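Local coordinates for extracellular solute-binding protein (PDB 4P98) that probably captures a small solute, perhaps a nucleoside as in PnrA-like relatives, outside the cell membrane and delivers it to an ABC transporter, at residues 127-131 with 272-278; 88-94 with 113-118; 142-148 with 202-208; 23-29 with 53-59. One frame throughout, in Å; residues are numbered along the deposited sequence.

In the fold
The four contacts sample both lobes of a periplasmic-binding-protein fold and the junction between them. Contact 4 comes first along the chain and contact 2 follows it; both belong to the lobe built on the six-stranded parallel sheet, their centres about 18 Å apart. Contact 3 pairs two strands of the five-stranded sheet, its centre about 41 Å from that of contact 2. Contact 1 lies between, its centre about 9 Å from that of the chain: helix 125-137, running from one sheet toward the other, meets the loop after strand 268-271. Contact 3 falls between its segments in sequence, and strand 268-271 rejoins the first sheet: the chain builds the second lobe and returns.

Contact 1 of 4, residues 127-131 with 272-278; sequences QLGYL and ALGNRGI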
loop_
_atom_site.group_PDB
_atom_site.type_symbol
_atom_site.label_atom_id
_atom_site.label_comp_id
_atom_site.label_asym_id
_atom_site.label_seq_id
_atom_site.Cartn_x
_atom_site.Cartn_y
_atom_site.Cartn_z
ATOM N N GLN A 127 -3.194 4.226 -8.258
ATOM C CA GLN A 127 -3.868 2.922 -8.378
ATOM C C GLN A 127 -4.507 2.426 -7.093
ATOM O O GLN A 127 -5.556 1.788 -7.143
ATOM C CB GLN A 127 -2.935 1.854 -8.939
ATOM C CG GLN A 127 -2.692 2.055 -10.423
ATOM C CD GLN A 127 -2.249 0.804 -11.150
ATOM O OE1 GLN A 127 -2.281 -0.293 -10.618
ATOM N NE2 GLN A 127 -1.817 0.980 -12.383
ATOM N N LEU A 128 -3.876 2.685 -5.956
ATOM C CA LEU A 128 -4.519 2.425 -4.668
ATOM C C LEU A 128 -5.788 3.252 -4.564
ATOM O O LEU A 128 -6.836 2.744 -4.145
ATOM C CB LEU A 128 -3.606 2.781 -3.499
ATOM C CG LEU A 128 -2.299 2.023 -3.323
ATOM C CD1 LEU A 128 -1.499 2.727 -2.223
ATOM C CD2 LEU A 128 -2.521 0.567 -2.954
ATOM N N GLY A 129 -5.706 4.519 -4.956
ATOM C CA GLY A 129 -6.873 5.385 -4.960
ATOM C C GLY A 129 -7.964 4.851 -5.869
ATOM O O GLY A 129 -9.127 4.756 -5.470
ATOM N N TYR A 130 -7.572 4.471 -7.086
ATOM C CA TYR A 130 -8.529 3.961 -8.062
ATOM C C TYR A 130 -9.300 2.750 -7.533
ATOM O O TYR A 130 -10.512 2.693 -7.676
ATOM C CB TYR A 130 -7.848 3.641 -9.395
ATOM C CG TYR A 130 -8.831 3.434 -10.524
ATOM C CD1 TYR A 130 -9.236 4.503 -11.315
ATOM C CD2 TYR A 130 -9.366 2.178 -10.783
ATOM C CE1 TYR A 130 -10.131 4.323 -12.355
ATOM C CE2 TYR A 130 -10.266 1.986 -11.833
ATOM C CZ TYR A 130 -10.641 3.060 -12.609
ATOM O OH TYR A 130 -11.551 2.894 -13.633
ATOM N N LEU A 131 -8.612 1.800 -6.907
ATOM C CA LEU A 131 -9.278 0.626 -6.368
ATOM C C LEU A 131 -10.244 0.985 -5.227
ATOM O O LEU A 131 -11.343 0.430 -5.134
ATOM C CB LEU A 131 -8.258 -0.413 -5.913
ATOM C CG LEU A 131 -8.821 -1.702 -5.334
ATOM C CD1 LEU A 131 -9.765 -2.387 -6.328
ATOM C CD2 LEU A 131 -7.704 -2.623 -4.914
ATOM N N ALA A 272 1.053 -3.648 -9.315
ATOM C CA ALA A 272 -0.095 -2.930 -9.873
ATOM C C ALA A 272 -1.384 -3.746 -9.804
ATOM O O ALA A 272 -1.367 -4.923 -9.462
ATOM C CB ALA A 272 0.198 -2.535 -11.321
ATOM N N LEU A 273 -2.510 -3.105 -10.131
ATOM C CA LEU A 273 -3.801 -3.794 -10.101
ATOM C C LEU A 273 -3.828 -4.924 -11.110
ATOM O O LEU A 273 -4.271 -6.029 -10.799
ATOM C CB LEU A 273 -4.938 -2.824 -10.395
ATOM C CG LEU A 273 -5.218 -1.785 -9.311
ATOM C CD1 LEU A 273 -6.054 -0.650 -9.874
ATOM C CD2 LEU A 273 -5.907 -2.441 -8.130
ATOM N N GLY A 274 -3.304 -4.644 -12.299
ATOM C CA GLY A 274 -3.262 -5.612 -13.388
ATOM C C GLY A 274 -2.551 -6.916 -13.090
ATOM O O GLY A 274 -2.961 -7.955 -13.571
ATOM N N ASN A 275 -1.482 -6.868 -12.300
ATOM C CA ASN A 275 -0.712 -8.073 -11.944
ATOM C C ASN A 275 -0.900 -8.571 -10.498
ATOM O O ASN A 275 -0.139 -9.422 -10.034
ATOM C CB ASN A 275 0.784 -7.853 -12.239
ATOM C CG ASN A 275 1.360 -6.635 -11.516
ATOM O OD1 ASN A 275 0.947 -6.305 -10.423
ATOM N ND2 ASN A 275 2.307 -5.960 -12.150
ATOM N N ARG A 276 -1.908 -8.045 -9.795
ATOM C CA ARG A 276 -2.209 -8.433 -8.395
ATOM C C ARG A 276 -1.079 -8.083 -7.398
ATOM O O ARG A 276 -0.971 -8.670 -6.315
ATOM C CB ARG A 276 -2.659 -9.904 -8.316
ATOM C CG ARG A 276 -3.889 -10.176 -9.197
ATOM C CD ARG A 276 -4.518 -11.555 -8.980
ATOM N NE ARG A 276 -4.538 -11.927 -7.566
ATOM C CZ ARG A 276 -5.495 -11.619 -6.688
ATOM N NH1 ARG A 276 -6.579 -10.929 -7.049
ATOM N NH2 ARG A 276 -5.362 -12.010 -5.423
ATOM N N GLY A 277 -0.271 -7.085 -7.761
ATOM C CA GLY A 277 0.688 -6.486 -6.839
ATOM C C GLY A 277 -0.048 -5.578 -5.869
ATOM O O GLY A 277 0.414 -5.371 -4.753
ATOM N N ILE A 278 -1.164 -5.018 -6.330
ATOM C CA ILE A 278 -2.125 -4.295 -5.501
ATOM C C ILE A 278 -3.402 -5.132 -5.440
ATOM O O ILE A 278 -3.969 -5.479 -6.478
ATOM C CB ILE A 278 -2.463 -2.907 -6.072
ATOM C CG1 ILE A 278 -1.220 -2.013 -6.053
ATOM C CG2 ILE A 278 -3.604 -2.267 -5.284
ATOM C CD1 ILE A 278 -1.384 -0.696 -6.790
#
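Leu273 and Ile278 form the apolar centre, and CD2 of Leu131 packs between them, 3.7 Å from CD2 of Leu273 and 4.1 Å from CG2 of Ile278. Leucine suits this place because one methyl, CD2, at the end of a long flexible side chain lies against both. One turn back, Leu128 has its CA-to-CB bond directed away from the loop, yet its branched tip bends round to bring CD2 within 3.8 Å of Ile278 CG2. Tyr130 closes the far flank more loosely, with CD2 4.4 Å from Leu273 CD1; it also packs on Ala165, Leu301 and Phe315. The helix here is part of 125-137, which follows the last central strand of one lobe and leads to the first strand of the other, while 272-278 continues from edge strand 268-271 of the first lobe. Their packing therefore belongs to the interlobe region of a two-lobed solute-binding fold. Gln127 marks the change to polar contact: its CB rests 3.7 Å from Ile278 CD1, and its OE1 accepts a nearly straight hydrogen bond of 2.9 Å from Leu273 N. Behind that bond the loop folds on itself in a type I turn from Leu273 to Arg276. Asn275, whose short amide can fold back on the backbone, accepts at OD1 from Ala272 N at 2.9 Å and from Gly277 N at 3.0 Å, the latter forming an Asx turn.

Contact 2 of 4, residues 88-94 with 113-118; sequences EPILRVA and RLPPNV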
loop_
_atom_site.group_PDB
_atom_site.type_symbol
_atom_site.label_atom_id
_atom_site.label_comp_id
_atom_site.label_asym_id
_atom_site.label_seq_id
_atom_site.Cartn_x
_atom_site.Cartn_y
_atom_site.Cartn_z
ATOM N N GLU A 88 18.353 4.705 -1.077
ATOM C CA GLU A 88 19.710 5.165 -1.312
ATOM C C GLU A 88 20.742 4.408 -0.451
ATOM O O GLU A 88 21.758 3.955 -0.971
ATOM C CB GLU A 88 19.800 6.695 -1.165
ATOM C CG GLU A 88 21.014 7.307 -1.826
ATOM C CD GLU A 88 21.220 6.825 -3.250
ATOM O OE1 GLU A 88 20.272 6.941 -4.066
ATOM O OE2 GLU A 88 22.329 6.312 -3.537
ATOM N N PRO A 89 20.477 4.226 0.852
ATOM C CA PRO A 89 21.380 3.395 1.667
ATOM C C PRO A 89 21.549 1.981 1.119
ATOM O O PRO A 89 22.670 1.461 1.084
ATOM C CB PRO A 89 20.697 3.349 3.029
ATOM C CG PRO A 89 19.804 4.523 3.070
ATOM C CD PRO A 89 19.521 4.985 1.682
ATOM N N ILE A 90 20.451 1.358 0.687
ATOM C CA ILE A 90 20.554 0.048 0.057
ATOM C C ILE A 90 21.508 0.095 -1.131
ATOM O O ILE A 90 22.406 -0.732 -1.231
ATOM C CB ILE A 90 19.197 -0.501 -0.419
ATOM C CG1 ILE A 90 18.322 -0.896 0.766
ATOM C CG2 ILE A 90 19.404 -1.693 -1.362
ATOM C CD1 ILE A 90 18.729 -2.199 1.428
ATOM N N LEU A 91 21.335 1.067 -2.020
ATOM C CA LEU A 91 22.158 1.108 -3.230
ATOM C C LEU A 91 23.641 1.328 -2.922
ATOM O O LEU A 91 24.493 0.775 -3.596
ATOM C CB LEU A 91 21.667 2.180 -4.200
ATOM C CG LEU A 91 20.231 2.008 -4.698
ATOM C CD1 LEU A 91 19.829 3.229 -5.488
ATOM C CD2 LEU A 91 20.116 0.770 -5.562
ATOM N N ARG A 92 23.938 2.127 -1.900
ATOM C CA ARG A 92 25.326 2.408 -1.524
ATOM C C ARG A 92 26.030 1.182 -0.942
ATOM O O ARG A 92 27.156 0.856 -1.337
ATOM C CB ARG A 92 25.383 3.564 -0.519
ATOM C CG ARG A 92 24.844 4.892 -1.042
ATOM C CD ARG A 92 25.112 5.981 -0.022
ATOM N NE ARG A 92 26.546 6.194 0.044
ATOM C CZ ARG A 92 27.225 6.992 -0.769
ATOM N NH1 ARG A 92 26.595 7.714 -1.692
ATOM N NH2 ARG A 92 28.540 7.083 -0.647
ATOM N N VAL A 93 25.358 0.496 -0.022
ATOM C CA VAL A 93 25.944 -0.660 0.641
ATOM C C VAL A 93 26.067 -1.828 -0.335
ATOM O O VAL A 93 27.039 -2.572 -0.279
ATOM C CB VAL A 93 25.170 -1.044 1.919
ATOM C CG1 VAL A 93 25.765 -2.278 2.582
ATOM C CG2 VAL A 93 25.202 0.119 2.901
ATOM N N ALA A 94 25.108 -1.966 -1.249
ATOM C CA ALA A 94 25.180 -3.006 -2.275
ATOM C C ALA A 94 26.533 -3.038 -2.999
ATOM O O ALA A 94 27.051 -4.119 -3.272
ATOM C CB ALA A 94 24.041 -2.854 -3.288
ATOM N N ARG A 113 19.186 2.741 -12.048
ATOM C CA ARG A 113 20.249 2.972 -11.064
ATOM C C ARG A 113 20.624 1.724 -10.258
ATOM O O ARG A 113 21.329 1.822 -9.261
ATOM C CB ARG A 113 19.810 4.113 -10.138
ATOM C CG ARG A 113 19.346 5.354 -10.909
ATOM C CD ARG A 113 18.757 6.418 -10.004
ATOM N NE ARG A 113 19.678 6.642 -8.899
ATOM C CZ ARG A 113 19.408 6.466 -7.609
ATOM N NH1 ARG A 113 18.187 6.113 -7.199
ATOM N NH2 ARG A 113 20.375 6.679 -6.715
ATOM N N LEU A 114 20.168 0.556 -10.697
ATOM C CA LEU A 114 20.400 -0.691 -9.967
ATOM C C LEU A 114 21.785 -1.276 -10.225
ATOM O O LEU A 114 22.110 -1.597 -11.368
ATOM C CB LEU A 114 19.353 -1.740 -10.368
ATOM C CG LEU A 114 17.898 -1.416 -10.047
ATOM C CD1 LEU A 114 16.965 -2.495 -10.588
ATOM C CD2 LEU A 114 17.699 -1.273 -8.546
ATOM N N PRO A 115 22.598 -1.444 -9.163
ATOM C CA PRO A 115 23.787 -2.273 -9.313
ATOM C C PRO A 115 23.411 -3.719 -9.678
ATOM O O PRO A 115 22.245 -4.108 -9.528
ATOM C CB PRO A 115 24.449 -2.207 -7.923
ATOM C CG PRO A 115 23.887 -0.991 -7.254
ATOM C CD PRO A 115 22.491 -0.858 -7.812
ATOM N N PRO A 116 24.380 -4.520 -10.147
ATOM C CA PRO A 116 24.093 -5.891 -10.595
ATOM C C PRO A 116 23.492 -6.798 -9.535
ATOM O O PRO A 116 22.933 -7.835 -9.875
ATOM C CB PRO A 116 25.471 -6.435 -11.001
ATOM C CG PRO A 116 26.324 -5.230 -11.220
ATOM C CD PRO A 116 25.817 -4.201 -10.253
ATOM N N ASN A 117 23.632 -6.432 -8.262
ATOM C CA ASN A 117 23.126 -7.246 -7.171
ATOM C C ASN A 117 21.914 -6.662 -6.454
ATOM O O ASN A 117 21.614 -7.066 -5.327
ATOM C CB ASN A 117 24.242 -7.560 -6.155
ATOM C CG ASN A 117 24.839 -6.317 -5.506
ATOM O OD1 ASN A 117 24.790 -5.216 -6.064
ATOM N ND2 ASN A 117 25.451 -6.500 -4.334
ATOM N N VAL A 118 21.198 -5.748 -7.109
ATOM C CA VAL A 118 20.012 -5.158 -6.515
ATOM C C VAL A 118 18.805 -5.341 -7.435
ATOM O O VAL A 118 18.899 -5.088 -8.628
ATOM C CB VAL A 118 20.204 -3.644 -6.237
ATOM C CG1 VAL A 118 19.022 -3.100 -5.457
ATOM C CG2 VAL A 118 21.520 -3.385 -5.497
#
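Glu88 opens the contact with a salt bridge, its OE1 2.7 Å from NH2 of Arg113; the long arginine can span from the loop to the helix, and its guanidinium meets the carboxylate edge-on. Ile90 adds a looser touch, CG2 to Val118 CG1 at 4.3 Å, and also packs on Phe102. Leu91 gives up more surface than any other residue here: its CD2 lies 3.7 Å from Pro115 CD and 4.0 Å from Val118 CG1, while CD1 is 3.7 Å from Arg113 NH2. This is helix-on-sheet packing in a parallel α/β lobe, where helix 84-94 covers the start of strand 118-123 and the turn leading into it. Ala94 is small enough to let the backbones close in, its CB coming within 3.4 Å of Val118 CG2. The carbonyl O of Ala94 then accepts a 3.1 Å hydrogen bond from Asn117 ND2, which also bonds to Val100 O, so one amide links the carbonyl of Ala94 to the chain entering strand 101-105.

Contact 3 of 4, residues 142-148 with 202-208; sequences VEKVGAV and AQLLVAT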
loop_
_atom_site.group_PDB
_atom_site.type_symbol
_atom_site.label_atom_id
_atom_site.label_comp_id
_atom_site.label_asym_id
_atom_site.label_seq_id
_atom_site.Cartn_x
_atom_site.Cartn_y
_atom_site.Cartn_z
ATOM N N VAL A 142 -25.105 3.403 -1.918
ATOM C CA VAL A 142 -24.167 4.443 -1.497
ATOM C C VAL A 142 -24.074 5.473 -2.604
ATOM O O VAL A 142 -23.424 5.242 -3.620
ATOM C CB VAL A 142 -22.786 3.845 -1.177
ATOM C CG1 VAL A 142 -21.787 4.945 -0.825
ATOM C CG2 VAL A 142 -22.897 2.828 -0.056
ATOM N N GLU A 143 -24.747 6.606 -2.436
ATOM C CA GLU A 143 -24.756 7.618 -3.484
ATOM C C GLU A 143 -23.902 8.832 -3.145
ATOM O O GLU A 143 -23.630 9.646 -4.029
ATOM C CB GLU A 143 -26.200 8.044 -3.861
ATOM C CG GLU A 143 -27.036 6.995 -4.631
ATOM C CD GLU A 143 -26.322 6.313 -5.821
ATOM O OE1 GLU A 143 -25.903 6.982 -6.803
ATOM O OE2 GLU A 143 -26.214 5.067 -5.790
ATOM N N LYS A 144 -23.463 8.933 -1.884
ATOM C CA LYS A 144 -22.633 10.047 -1.409
ATOM C C LYS A 144 -21.400 9.486 -0.699
ATOM O O LYS A 144 -21.528 8.725 0.253
ATOM C CB LYS A 144 -23.428 10.938 -0.444
ATOM C CG LYS A 144 -24.587 11.679 -1.089
ATOM C CD LYS A 144 -25.187 12.751 -0.178
ATOM C CE LYS A 144 -26.267 13.535 -0.915
ATOM N NZ LYS A 144 -26.951 14.518 -0.034
ATOM N N VAL A 145 -20.216 9.872 -1.168
ATOM C CA VAL A 145 -18.956 9.319 -0.684
ATOM C C VAL A 145 -18.080 10.464 -0.205
ATOM O O VAL A 145 -17.989 11.512 -0.862
ATOM C CB VAL A 145 -18.194 8.563 -1.799
ATOM C CG1 VAL A 145 -16.833 8.067 -1.295
ATOM C CG2 VAL A 145 -19.028 7.401 -2.320
ATOM N N GLY A 146 -17.433 10.251 0.939
ATOM C CA GLY A 146 -16.533 11.253 1.514
ATOM C C GLY A 146 -15.161 10.651 1.699
ATOM O O GLY A 146 -15.045 9.490 2.080
ATOM N N ALA A 147 -14.122 11.436 1.416
ATOM C CA ALA A 147 -12.744 10.969 1.574
ATOM C C ALA A 147 -11.936 11.956 2.390
ATOM O O ALA A 147 -12.041 13.169 2.206
ATOM C CB ALA A 147 -12.087 10.760 0.219
ATOM N N VAL A 148 -11.113 11.426 3.282
ATOM C CA VAL A 148 -10.228 12.267 4.076
ATOM C C VAL A 148 -8.790 11.860 3.866
ATOM O O VAL A 148 -8.426 10.704 4.078
ATOM C CB VAL A 148 -10.558 12.235 5.589
ATOM C CG1 VAL A 148 -9.625 13.163 6.350
ATOM C CG2 VAL A 148 -12.003 12.639 5.846
ATOM N N ALA A 202 -22.361 12.089 3.799
ATOM C CA ALA A 202 -21.562 10.947 3.348
ATOM C C ALA A 202 -22.116 9.632 3.882
ATOM O O ALA A 202 -22.409 9.505 5.081
ATOM C CB ALA A 202 -20.107 11.097 3.766
ATOM N N GLN A 203 -22.265 8.664 2.979
ATOM C CA GLN A 203 -22.775 7.335 3.324
ATOM C C GLN A 203 -21.664 6.302 3.390
ATOM O O GLN A 203 -21.904 5.135 3.675
ATOM C CB GLN A 203 -23.850 6.910 2.318
ATOM C CG GLN A 203 -25.056 7.853 2.315
ATOM C CD GLN A 203 -25.969 7.666 1.114
ATOM O OE1 GLN A 203 -25.520 7.600 -0.023
ATOM N NE2 GLN A 203 -27.262 7.610 1.367
ATOM N N LEU A 204 -20.441 6.757 3.133
ATOM C CA LEU A 204 -19.248 5.926 3.195
ATOM C C LEU A 204 -18.062 6.871 3.374
ATOM O O LEU A 204 -18.026 7.958 2.785
ATOM C CB LEU A 204 -19.081 5.140 1.888
ATOM C CG LEU A 204 -17.743 4.459 1.588
ATOM C CD1 LEU A 204 -17.664 3.103 2.264
ATOM C CD2 LEU A 204 -17.542 4.306 0.075
ATOM N N LEU A 205 -17.085 6.443 4.154
ATOM C CA LEU A 205 -15.915 7.279 4.412
ATOM C C LEU A 205 -14.653 6.560 3.979
ATOM O O LEU A 205 -14.368 5.469 4.450
ATOM C CB LEU A 205 -15.847 7.656 5.894
ATOM C CG LEU A 205 -16.905 8.684 6.322
ATOM C CD1 LEU A 205 -17.101 8.748 7.840
ATOM C CD2 LEU A 205 -16.601 10.059 5.755
ATOM N N VAL A 206 -13.890 7.193 3.092
ATOM C CA VAL A 206 -12.661 6.610 2.567
ATOM C C VAL A 206 -11.447 7.323 3.157
ATOM O O VAL A 206 -11.347 8.528 3.063
ATOM C CB VAL A 206 -12.604 6.739 1.033
ATOM C CG1 VAL A 206 -11.406 5.981 0.482
ATOM C CG2 VAL A 206 -13.894 6.227 0.414
ATOM N N ALA A 207 -10.540 6.552 3.745
ATOM C CA ALA A 207 -9.287 7.059 4.309
ATOM C C ALA A 207 -8.129 6.864 3.340
ATOM O O ALA A 207 -7.912 5.750 2.843
ATOM C CB ALA A 207 -8.969 6.326 5.600
ATOM N N THR A 208 -7.358 7.922 3.108
ATOM C CA THR A 208 -6.091 7.781 2.376
ATOM C C THR A 208 -4.863 7.951 3.254
ATOM O O THR A 208 -3.746 7.649 2.825
ATOM C CB THR A 208 -5.996 8.758 1.210
ATOM O OG1 THR A 208 -6.046 10.098 1.693
ATOM C CG2 THR A 208 -7.133 8.512 0.242
#
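Strands 144-148 and 205-207 run parallel, their axes 4.6 Å apart at closest approach and inclined by 26°. Gly146 pairs with Leu205, Ala147 with Val206 and Val148 with Ala207. The hydrogen bonds alternate in direction along the ladder: Gln203 N to Lys144 O (2.8 Å), Gly146 N to Leu204 O (3.0 Å), Val206 N to Gly146 O (2.8 Å), Val148 N to Val206 O (2.9 Å) and Thr208 N to Val148 O (3.1 Å). Before the ladder, the side chain of Gln203 takes over, OE1 accepting from Glu143 N at 2.7 Å and Lys144 N at 3.1 Å. Beta-branched valines fill one face, with Val145 CG1 3.9 Å from Val206 CG2; helix 154-170 covers them through Leu167 and Ile163. Gly146 spares the opposite face a crowded side chain, since a CB there would lie tightly against Ala202 CB and Leu205 CD2. On that face Val148 and Leu205 both pack on Leu214 of helix 212-221. Thr208 turns its hydroxyl to His160 just past the strand end. A parallel sheet covered by helices on both faces is a three-layer, Rossmann-like α/β architecture, as found in each lobe of periplasmic binding proteins.

Contact 4 of 4, residues 23-29 with 53-59; sequences IIASGQT and QIRQGLA
Gln56 and Ile23, the two residues that bury most surface, mark the looped and stranded ends of this contact. Build strands 23-25 and 53-55 in extended conformation, parallel at 17° with axes 4.9 Å apart, pairing Ile23 with Ile54 and Ile24 with Arg55. Ile23 N donates to Gln53 O (2.8 Å), Arg55 N to Ile23 O (2.9 Å) and Ala25 N to Arg55 O (2.8 Å). Ile23 CB lies 4.0 Å from Ile54 CG1, beta-branched bulk suiting extended backbone; helix 34-45 covers this face, completing a beta-alpha-beta unit. Beyond the strands, Leu58 N bonds to Ala25 O (3.0 Å) and Gly57 N to Gly27 O (2.9 Å). Gly57 adopts phi/psi 65/34, easy for glycine; a CB would clash with Gln28 OE1. Gln56, chi1 m and chi2 t, extends OE1 to accept from Thr29 N at 3.1 Å. Main-chain polar groups thus carry the pairing from sheet into loops, and a glutamine amide extends it where strand geometry has ended.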
loop_
_atom_site.group_PDB
_atom_site.type_symbol
_atom_site.label_atom_id
_atom_site.label_comp_id
_atom_site.label_asym_id
_atom_site.label_seq_id
_atom_site.Cartn_x
_atom_site.Cartn_y
_atom_site.Cartn_z
ATOM N N ILE A 23 14.676 -7.469 6.634
ATOM C CA ILE A 23 13.817 -6.396 6.143
ATOM C C ILE A 23 14.137 -5.144 6.952
ATOM O O ILE A 23 14.058 -5.161 8.193
ATOM C CB ILE A 23 12.312 -6.702 6.309
ATOM C CG1 ILE A 23 11.941 -8.104 5.816
ATOM C CG2 ILE A 23 11.479 -5.631 5.623
ATOM C CD1 ILE A 23 12.059 -8.338 4.334
ATOM N N ILE A 24 14.509 -4.080 6.255
ATOM C CA ILE A 24 14.783 -2.781 6.857
ATOM C C ILE A 24 13.645 -1.843 6.456
ATOM O O ILE A 24 13.593 -1.396 5.316
ATOM C CB ILE A 24 16.115 -2.196 6.343
ATOM C CG1 ILE A 24 17.265 -3.211 6.452
ATOM C CG2 ILE A 24 16.440 -0.898 7.063
ATOM C CD1 ILE A 24 17.415 -3.826 7.820
ATOM N N ALA A 25 12.745 -1.551 7.394
ATOM C CA ALA A 25 11.533 -0.788 7.105
ATOM C C ALA A 25 11.708 0.677 7.438
ATOM O O ALA A 25 12.334 1.028 8.448
ATOM C CB ALA A 25 10.351 -1.354 7.861
ATOM N N SER A 26 11.128 1.519 6.584
ATOM C CA SER A 26 11.187 2.964 6.722
ATOM C C SER A 26 10.484 3.423 8.003
ATOM O O SER A 26 10.980 4.287 8.716
ATOM C CB SER A 26 10.524 3.600 5.496
ATOM O OG SER A 26 10.554 5.011 5.545
ATOM N N GLY A 27 9.330 2.824 8.282
ATOM C CA GLY A 27 8.509 3.177 9.446
ATOM C C GLY A 27 8.226 2.011 10.361
ATOM O O GLY A 27 9.028 1.089 10.461
ATOM N N GLN A 28 7.079 2.066 11.029
ATOM C CA GLN A 28 6.702 1.100 12.046
ATOM C C GLN A 28 5.792 0.029 11.454
ATOM O O GLN A 28 4.769 0.343 10.831
ATOM C CB GLN A 28 5.968 1.800 13.204
ATOM C CG GLN A 28 6.706 2.998 13.811
ATOM C CD GLN A 28 8.036 2.616 14.413
ATOM O OE1 GLN A 28 9.081 3.199 14.091
ATOM N NE2 GLN A 28 8.014 1.622 15.282
ATOM N N THR A 29 6.144 -1.232 11.680
ATOM C CA THR A 29 5.385 -2.357 11.130
ATOM C C THR A 29 4.035 -2.588 11.817
ATOM O O THR A 29 3.234 -3.375 11.331
ATOM C CB THR A 29 6.205 -3.664 11.126
ATOM O OG1 THR A 29 6.618 -3.989 12.459
ATOM C CG2 THR A 29 7.429 -3.524 10.220
ATOM N N GLN A 53 14.629 -11.522 9.782
ATOM C CA GLN A 53 14.789 -10.491 10.805
ATOM C C GLN A 53 14.235 -9.189 10.246
ATOM O O GLN A 53 14.438 -8.881 9.072
ATOM C CB GLN A 53 16.265 -10.287 11.144
ATOM C CG GLN A 53 16.883 -11.438 11.923
ATOM C CD GLN A 53 16.331 -11.533 13.330
ATOM O OE1 GLN A 53 16.094 -10.520 13.983
ATOM N NE2 GLN A 53 16.123 -12.754 13.807
ATOM N N ILE A 54 13.556 -8.421 11.092
ATOM C CA ILE A 54 12.956 -7.153 10.684
ATOM C C ILE A 54 13.428 -6.041 11.614
ATOM O O ILE A 54 13.441 -6.219 12.832
ATOM C CB ILE A 54 11.414 -7.233 10.703
ATOM C CG1 ILE A 54 10.942 -8.339 9.749
ATOM C CG2 ILE A 54 10.805 -5.879 10.339
ATOM C CD1 ILE A 54 9.481 -8.694 9.831
ATOM N N ARG A 55 13.836 -4.917 11.036
ATOM C CA ARG A 55 14.174 -3.721 11.802
ATOM C C ARG A 55 13.327 -2.574 11.281
ATOM O O ARG A 55 13.155 -2.431 10.072
ATOM C CB ARG A 55 15.653 -3.380 11.677
ATOM C CG ARG A 55 16.592 -4.498 12.092
ATOM C CD ARG A 55 16.578 -4.752 13.599
ATOM N NE ARG A 55 17.435 -5.893 13.940
ATOM C CZ ARG A 55 17.039 -7.163 14.029
ATOM N NH1 ARG A 55 15.768 -7.517 13.839
ATOM N NH2 ARG A 55 17.931 -8.101 14.323
ATOM N N GLN A 56 12.812 -1.758 12.195
ATOM C CA GLN A 56 11.827 -0.723 11.873
ATOM C C GLN A 56 12.356 0.662 12.119
ATOM O O GLN A 56 13.383 0.829 12.757
ATOM C CB GLN A 56 10.628 -0.857 12.781
ATOM C CG GLN A 56 10.108 -2.254 12.956
ATOM C CD GLN A 56 8.950 -2.265 13.918
ATOM O OE1 GLN A 56 8.166 -1.312 13.977
ATOM N NE2 GLN A 56 8.833 -3.341 14.684
ATOM N N GLY A 57 11.611 1.656 11.643
ATOM C CA GLY A 57 11.877 3.065 11.944
ATOM C C GLY A 57 13.180 3.597 11.399
ATOM O O GLY A 57 13.798 4.460 12.018
ATOM N N LEU A 58 13.594 3.110 10.227
ATOM C CA LEU A 58 14.908 3.447 9.699
ATOM C C LEU A 58 14.863 4.318 8.442
ATOM O O LEU A 58 15.748 4.242 7.593
ATOM C CB LEU A 58 15.719 2.165 9.473
ATOM C CG LEU A 58 16.169 1.541 10.799
ATOM C CD1 LEU A 58 16.617 0.103 10.597
ATOM C CD2 LEU A 58 17.274 2.377 11.439
ATOM N N ALA A 59 13.842 5.165 8.356
ATOM C CA ALA A 59 13.723 6.163 7.290
ATOM C C ALA A 59 14.950 7.080 7.184
ATOM O O ALA A 59 15.281 7.561 6.096
ATOM C CB ALA A 59 12.464 7.000 7.500
#